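Local coordinates for aldo-keto reductase family 1, member B4 (Aldose reductase) (Schistosoma japonicum, PDB 4HBK), which probably reduces aldehydes, and in particular aldose sugars, to the corresponding alcohols with NADPH as the hydride source, as aldose reductases do, at residues Leu263-Ala266 with His267-Lys270; Phe307-Ser310 with Asn311-His315; Ser292-Phe295 with Lys296-Glu299. One frame throughout, in Å; residues are numbered along the deposited sequence.

Interaction 1: Leu263-Ala266 with His267-Lys270; sequences LEIA and HRHK
The last turn of helix 260-269, closed by a Schellman motif, brings Ile-265 and His-269 side by side on one face of the helix, their side chains pointing the same way. CG2 of Ile-265 lies 3.7 Å from CD2 of His-269. The imidazole also returns to the backbone: Ile-265 O lies at the edge of the ring, near its plane, 3.2 Å from His-269 CD2, and this same oxygen accepts the hydrogen bond from His-269 N at 3.1 Å. Because CG of His-269 sits beside its own backbone N (chi1 -70°), the ring lies back along the helix toward Ile-265, and two neighbouring groups of one residue meet a single carbonyl. The far nitrogen, NE2, is hydrogen-bonded to Glu-313, which helps to fix the rotation of the ring.

One position earlier, Arg-268 N bonds to Glu-264 O at 2.9 Å. Its side chain bends at chi3 (-49°), and the guanidinium turns back obliquely toward Ile-265, with Arg-268 NH1 4.2 Å from Ile-265 CG1. Glu-264 stays clear of it, OE2 lying 4.9 Å from Arg-268 NH2; the salt bridge of NH1 is with Glu-313. Ile-265 thus packs against two polar side chains that share one acidic partner, while its side chain also touches Leu-309 and Leu-317.

At the start of this turn, His-267 N reaches Leu-263 O at 2.8 Å. At its end, Lys-270 adopts positive phi (56°) and its N donates to His-267 O at 3.1 Å. The chain leaves the helix here and soon enters helix 273-283, whose Val-276 packs on Ala-266. A Schellman close of this kind typically ends an alpha-helix; here the helix belongs to the (beta/alpha)8 barrel fold of the aldo-keto reductases.

Interaction 2: Phe307-Ser310 with Asn311-His315; sequences FQLS and NEEMH
Ser-310 and Glu-313 exchange two hydrogen bonds that make up a capping box at the start of helix 311-319. In one direction, Glu-313 N donates to Ser-310 OG at 3.2 Å, so that the N-cap hydroxyl stands in for the carbonyl missing at a helix start. The serine can do this because its OG lies between its own backbone N and carbonyl carbon (chi1 70°), turned in over the first turn. In the other direction, Ser-310 N donates to Glu-313 OE1 at 2.9 Å. That bond is nearly straight (163°), yet it meets the oxygen from above the carboxylate, 53° out of its plane. The backbone continues the pattern: Met-314 N bonds to Ser-310 O at 2.9 Å, the first regular turn of the helix.

The packing contacts come from Leu-309, just ahead of the cap. Its side chain crosses that of Glu-313 at about a right angle, with Leu-309 CD2 3.6 Å from Glu-313 OE1, and the same carboxylate oxygen lies 3.3 Å from Leu-309 CA. The other methyl, CD1, meets the sulfur of Met-314, 3.9 Å from SD. The methionine is bent at chi2 and chi3, and its CG passes 3.4 Å from Ser-310 O. Beyond the turn, Met-314 rests on Tyr-280, and Leu-309 N is held by Gln-283.

Glu-313 is buried, and its two oxygens are divided among partners: OE1 serves the cap and also accepts a hydrogen bond from His-269 NE2, while OE2 forms a salt bridge with Arg-268 NH1. These donors, together with the positive end of the helix dipole, would be expected to favour the ionised carboxylate. A single acidic side chain can therefore complete a helix cap and bind a second helix through the same group.

Interaction 3: Ser292-Phe295 with Lys296-Glu299; sequences SVTF and KRIE
Thr-294 O receives the straightest bond of this turn, from Ile-298 N at 2.9 Å with an N-H...O angle of 171°. The same oxygen takes a second, weak bond from Arg-297 N at 3.0 Å, so it is shared by two successive amides as the helix begins. Next in line, Glu-299 N donates to Phe-295 O. Thr-294 occupies the N-cap position of helix 295-302, but its hydroxyl makes no capping bond. Just upstream, Ser-292 OG accepts from Thr-294 N at 3.1 Å, an ST turn at the approach to the helix.

This loop leads from the last barrel strand, 287-288, into the helix after it. In related aldo-keto reductases the corresponding turn helps bind the 2'-phosphate of the adenosine half of NADPH, and it probably does so here. The side chain of Val-293 is about 10 Å from that of Tyr-82, the predicted proton donor.

Packing follows. With chi1 at -174°, OG of Ser-292 sits on the far side of the CA-CB bond from its amide nitrogen and comes to 3.3 Å from Arg-297 CB, while Ser-292 CB faces CG1 of Ile-298 at 3.8 Å. That CG1 also lies 3.3 Å from Thr-294 O, and the isoleucine continues onto Ala-64 and Ile-71 of helix 60-71. The side chains of Thr-294 and Arg-297 run alongside each other, CB of the threonine 3.8 Å from CG of the arginine. Phe-295 meets Lys-67 in a cation-pi contact.

Along the chain the contacts run in series: interaction 1 first, then interaction 3, then interaction 2, with none nested or crossing. Each is local. Interaction 1 closes helix 260-269 and releases the chain toward helix 273-283; interaction 3 turns the loop after strand 287-288 into helix 295-302; interaction 2 turns the loop after that helix into helix 311-319. In space interactions 1 and 2 touch, their centres 11 Å apart, so the end of one helix meets the start of another some forty residues later. Interaction 3 stands apart, its nearest atoms about 11 Å from either, and packs against helix 60-71, near the beginning of the barrel.

Interaction 1: Leu263-Ala266 with His267-Lys270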
loop_
_atom_site.group_PDB
_atom_site.type_symbol
_atom_site.label_atom_id
_atom_site.label_comp_id
_atom_site.label_asym_id
_atom_site.label_seq_id
_atom_site.Cartn_x
_atom_site.Cartn_y
_atom_site.Cartn_z
ATOM N N LEU A 263 0.416 18.898 16.932
ATOM C CA LEU A 263 1.612 19.610 17.381
ATOM C C LEU A 263 1.789 19.520 18.903
ATOM O O LEU A 263 2.890 19.289 19.410
ATOM C CB LEU A 263 1.556 21.068 16.910
ATOM C CG LEU A 263 1.891 21.268 15.427
ATOM C CD1 LEU A 263 1.489 22.650 14.932
ATOM C CD2 LEU A 263 3.380 21.058 15.189
ATOM N N GLU A 264 0.691 19.681 19.632
ATOM C CA GLU A 264 0.738 19.520 21.076
ATOM C C GLU A 264 1.294 18.159 21.452
ATOM O O GLU A 264 2.211 18.064 22.260
ATOM C CB GLU A 264 -0.651 19.690 21.666
ATOM C CG GLU A 264 -1.128 21.117 21.618
ATOM C CD GLU A 264 -2.601 21.247 21.946
ATOM O OE1 GLU A 264 -3.124 22.379 21.849
ATOM O OE2 GLU A 264 -3.230 20.221 22.299
ATOM N N ILE A 265 0.746 17.102 20.857
ATOM C CA ILE A 265 1.167 15.742 21.195
ATOM C C ILE A 265 2.625 15.475 20.807
ATOM O O ILE A 265 3.364 14.851 21.556
ATOM C CB ILE A 265 0.221 14.686 20.575
ATOM C CG1 ILE A 265 -1.203 14.871 21.110
ATOM C CG2 ILE A 265 0.727 13.284 20.848
ATOM C CD1 ILE A 265 -2.251 14.094 20.344
ATOM N N ALA A 266 3.034 15.951 19.637
ATOM C CA ALA A 266 4.445 15.909 19.239
ATOM C C ALA A 266 5.340 16.629 20.251
ATOM O O ALA A 266 6.418 16.139 20.601
ATOM C CB ALA A 266 4.616 16.528 17.860
ATOM N N HIS A 267 4.910 17.802 20.711
ATOM C CA HIS A 267 5.704 18.547 21.683
ATOM C C HIS A 267 5.822 17.785 22.989
ATOM O O HIS A 267 6.901 17.711 23.582
ATOM C CB HIS A 267 5.097 19.921 21.970
ATOM C CG HIS A 267 5.887 20.726 22.953
ATOM N ND1 HIS A 267 7.178 21.144 22.707
ATOM C CD2 HIS A 267 5.579 21.176 24.195
ATOM C CE1 HIS A 267 7.630 21.823 23.748
ATOM N NE2 HIS A 267 6.675 21.856 24.665
ATOM N N ARG A 268 4.705 17.226 23.440
ATOM C CA ARG A 268 4.677 16.515 24.705
ATOM C C ARG A 268 5.664 15.359 24.692
ATOM O O ARG A 268 6.344 15.094 25.687
ATOM C CB ARG A 268 3.268 16.004 24.990
ATOM C CG ARG A 268 3.106 15.269 26.312
ATOM C CD ARG A 268 1.645 14.940 26.524
ATOM N NE ARG A 268 0.804 16.112 26.290
ATOM C CZ ARG A 268 -0.403 16.071 25.731
ATOM N NH1 ARG A 268 -0.917 14.913 25.333
ATOM N NH2 ARG A 268 -1.097 17.192 25.564
ATOM N N HIS A 269 5.745 14.674 23.557
ATOM C CA HIS A 269 6.618 13.512 23.440
ATOM C C HIS A 269 8.001 13.865 22.891
ATOM O O HIS A 269 8.856 12.992 22.762
ATOM C CB HIS A 269 5.967 12.444 22.556
ATOM C CG HIS A 269 4.778 11.780 23.185
ATOM N ND1 HIS A 269 4.896 10.755 24.101
ATOM C CD2 HIS A 269 3.450 11.993 23.024
ATOM C CE1 HIS A 269 3.690 10.366 24.476
ATOM N NE2 HIS A 269 2.796 11.101 23.842
ATOM N N LYS A 270 8.213 15.137 22.560
ATOM C CA LYS A 270 9.467 15.567 21.944
ATOM C C LYS A 270 9.751 14.785 20.669
ATOM O O LYS A 270 10.867 14.302 20.455
ATOM C CB LYS A 270 10.637 15.426 22.925
ATOM C CG LYS A 270 10.544 16.397 24.081
ATOM C CD LYS A 270 11.154 15.824 25.338
ATOM C CE LYS A 270 10.602 16.543 26.563
ATOM N NZ LYS A 270 11.224 16.043 27.820
#

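Interaction 2: Phe307-Ser310 with Asn311-His315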
loop_
_atom_site.group_PDB
_atom_site.type_symbol
_atom_site.label_atom_id
_atom_site.label_comp_id
_atom_site.label_asym_id
_atom_site.label_seq_id
_atom_site.Cartn_x
_atom_site.Cartn_y
_atom_site.Cartn_z
ATOM N N PHE A 307 8.536 5.569 21.580
ATOM C CA PHE A 307 7.581 6.276 22.417
ATOM C C PHE A 307 6.208 5.679 22.207
ATOM O O PHE A 307 6.006 4.862 21.307
ATOM C CB PHE A 307 7.563 7.780 22.108
ATOM C CG PHE A 307 6.870 8.144 20.818
ATOM C CD1 PHE A 307 7.412 7.785 19.593
ATOM C CD2 PHE A 307 5.695 8.887 20.832
ATOM C CE1 PHE A 307 6.785 8.144 18.399
ATOM C CE2 PHE A 307 5.062 9.255 19.641
ATOM C CZ PHE A 307 5.609 8.881 18.424
ATOM N N GLN A 308 5.266 6.094 23.040
ATOM C CA GLN A 308 3.918 5.560 22.989
ATOM C C GLN A 308 2.910 6.684 23.210
ATOM O O GLN A 308 3.034 7.469 24.155
ATOM C CB GLN A 308 3.741 4.462 24.047
ATOM C CG GLN A 308 2.392 3.740 23.977
ATOM C CD GLN A 308 2.513 2.292 23.522
ATOM O OE1 GLN A 308 1.988 1.910 22.468
ATOM N NE2 GLN A 308 3.200 1.474 24.323
ATOM N N LEU A 309 1.932 6.777 22.321
ATOM C CA LEU A 309 0.814 7.676 22.525
ATOM C C LEU A 309 -0.111 7.054 23.571
ATOM O O LEU A 309 -0.356 5.847 23.558
ATOM C CB LEU A 309 0.054 7.901 21.211
ATOM C CG LEU A 309 0.820 8.584 20.071
ATOM C CD1 LEU A 309 -0.097 8.811 18.867
ATOM C CD2 LEU A 309 1.414 9.909 20.532
ATOM N N SER A 310 -0.620 7.883 24.473
ATOM C CA SER A 310 -1.553 7.428 25.493
ATOM C C SER A 310 -2.947 7.275 24.900
ATOM O O SER A 310 -3.221 7.779 23.815
ATOM C CB SER A 310 -1.610 8.435 26.634
ATOM O OG SER A 310 -2.249 9.617 26.191
ATOM N N ASN A 311 -3.829 6.590 25.622
ATOM C CA ASN A 311 -5.213 6.414 25.183
ATOM C C ASN A 311 -5.924 7.751 24.923
ATOM O O ASN A 311 -6.708 7.881 23.980
ATOM C CB ASN A 311 -6.006 5.580 26.209
ATOM C CG ASN A 311 -5.546 4.112 26.282
ATOM O OD1 ASN A 311 -5.523 3.509 27.361
ATOM N ND2 ASN A 311 -5.186 3.538 25.137
ATOM N N GLU A 312 -5.651 8.741 25.767
ATOM C CA GLU A 312 -6.278 10.052 25.620
ATOM C C GLU A 312 -5.775 10.746 24.368
ATOM O O GLU A 312 -6.542 11.364 23.634
ATOM C CB GLU A 312 -6.009 10.921 26.851
ATOM C CG GLU A 312 -6.697 12.287 26.818
ATOM C CD GLU A 312 -6.608 13.025 28.156
ATOM O OE1 GLU A 312 -6.772 14.266 28.171
ATOM O OE2 GLU A 312 -6.377 12.360 29.194
ATOM N N GLU A 313 -4.478 10.645 24.118
ATOM C CA GLU A 313 -3.920 11.197 22.896
ATOM C C GLU A 313 -4.534 10.513 21.664
ATOM O O GLU A 313 -4.916 11.180 20.700
ATOM C CB GLU A 313 -2.388 11.106 22.914
ATOM C CG GLU A 313 -1.744 12.084 23.909
ATOM C CD GLU A 313 -0.368 11.651 24.381
ATOM O OE1 GLU A 313 0.142 10.634 23.858
ATOM O OE2 GLU A 313 0.199 12.320 25.282
ATOM N N MET A 314 -4.664 9.189 21.712
ATOM C CA MET A 314 -5.251 8.460 20.596
ATOM C C MET A 314 -6.656 8.956 20.350
ATOM O O MET A 314 -7.027 9.246 19.209
ATOM C CB MET A 314 -5.248 6.949 20.853
ATOM C CG MET A 314 -3.852 6.333 20.820
ATOM S SD MET A 314 -3.097 6.366 19.172
ATOM C CE MET A 314 -4.127 5.156 18.336
ATOM N N HIS A 315 -7.435 9.067 21.424
ATOM C CA HIS A 315 -8.826 9.490 21.317
ATOM C C HIS A 315 -8.942 10.899 20.754
ATOM O O HIS A 315 -9.810 11.169 19.922
ATOM C CB HIS A 315 -9.520 9.413 22.681
ATOM C CG HIS A 315 -10.980 9.744 22.635
ATOM N ND1 HIS A 315 -11.490 10.936 23.108
ATOM C CD2 HIS A 315 -12.038 9.046 22.157
ATOM C CE1 HIS A 315 -12.799 10.952 22.935
ATOM N NE2 HIS A 315 -13.159 9.819 22.359
#

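Interaction 3: Ser292-Phe295 with Lys296-Glu299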
loop_
_atom_site.group_PDB
_atom_site.type_symbol
_atom_site.label_atom_id
_atom_site.label_comp_id
_atom_site.label_asym_id
_atom_site.label_seq_id
_atom_site.Cartn_x
_atom_site.Cartn_y
_atom_site.Cartn_z
ATOM N N SER A 292 8.152 9.149 0.335
ATOM C CA SER A 292 9.077 10.270 0.338
ATOM C C SER A 292 10.284 10.017 -0.550
ATOM O O SER A 292 10.717 8.882 -0.723
ATOM C CB SER A 292 9.529 10.602 1.756
ATOM O OG SER A 292 10.320 11.775 1.747
ATOM N N VAL A 293 10.805 11.087 -1.135
ATOM C CA VAL A 293 12.077 11.015 -1.829
ATOM C C VAL A 293 13.061 11.994 -1.198
ATOM O O VAL A 293 14.188 12.119 -1.661
ATOM C CB VAL A 293 11.947 11.297 -3.341
ATOM C CG1 VAL A 293 11.221 10.138 -4.046
ATOM C CG2 VAL A 293 11.252 12.650 -3.584
ATOM N N THR A 294 12.633 12.674 -0.134
ATOM C CA THR A 294 13.510 13.582 0.613
ATOM C C THR A 294 14.230 12.834 1.738
ATOM O O THR A 294 13.585 12.320 2.651
ATOM C CB THR A 294 12.718 14.735 1.241
ATOM O OG1 THR A 294 11.852 15.320 0.260
ATOM C CG2 THR A 294 13.660 15.804 1.765
ATOM N N PHE A 295 15.562 12.783 1.674
ATOM C CA PHE A 295 16.370 12.055 2.664
ATOM C C PHE A 295 15.971 12.325 4.120
ATOM O O PHE A 295 15.763 11.392 4.892
ATOM C CB PHE A 295 17.866 12.356 2.488
ATOM C CG PHE A 295 18.441 11.891 1.169
ATOM C CD1 PHE A 295 17.711 11.074 0.318
ATOM C CD2 PHE A 295 19.722 12.270 0.791
ATOM C CE1 PHE A 295 18.245 10.651 -0.892
ATOM C CE2 PHE A 295 20.263 11.846 -0.411
ATOM C CZ PHE A 295 19.528 11.035 -1.253
ATOM N N LYS A 296 15.879 13.597 4.505
ATOM C CA LYS A 296 15.559 13.939 5.892
ATOM C C LYS A 296 14.191 13.410 6.325
ATOM O O LYS A 296 14.016 13.029 7.477
ATOM C CB LYS A 296 15.623 15.446 6.115
ATOM C CG LYS A 296 16.994 16.058 5.823
ATOM C CD LYS A 296 17.865 16.140 7.071
ATOM C CE LYS A 296 18.426 17.558 7.258
ATOM N NZ LYS A 296 19.196 17.704 8.536
ATOM N N ARG A 297 13.227 13.402 5.408
ATOM C CA ARG A 297 11.887 12.902 5.715
ATOM C C ARG A 297 11.901 11.384 5.816
ATOM O O ARG A 297 11.296 10.805 6.714
ATOM C CB ARG A 297 10.872 13.333 4.660
ATOM C CG ARG A 297 10.739 14.835 4.504
ATOM C CD ARG A 297 11.061 15.549 5.805
ATOM N NE ARG A 297 9.898 16.219 6.376
ATOM C CZ ARG A 297 9.330 17.303 5.856
ATOM N NH1 ARG A 297 9.813 17.836 4.735
ATOM N NH2 ARG A 297 8.272 17.851 6.451
ATOM N N ILE A 298 12.596 10.739 4.891
ATOM C CA ILE A 298 12.722 9.295 4.949
ATOM C C ILE A 298 13.265 8.894 6.309
ATOM O O ILE A 298 12.754 7.970 6.933
ATOM C CB ILE A 298 13.616 8.758 3.836
ATOM C CG1 ILE A 298 12.980 9.088 2.481
ATOM C CG2 ILE A 298 13.795 7.261 3.992
ATOM C CD1 ILE A 298 13.881 8.869 1.288
ATOM N N GLU A 299 14.278 9.610 6.785
ATOM C CA GLU A 299 14.884 9.285 8.074
ATOM C C GLU A 299 13.932 9.566 9.232
ATOM O O GLU A 299 13.730 8.719 10.096
ATOM C CB GLU A 299 16.196 10.044 8.276
ATOM C CG GLU A 299 16.792 9.836 9.655
ATOM C CD GLU A 299 18.294 10.072 9.699
ATOM O OE1 GLU A 299 18.980 9.356 10.460
ATOM O OE2 GLU A 299 18.786 10.967 8.978
#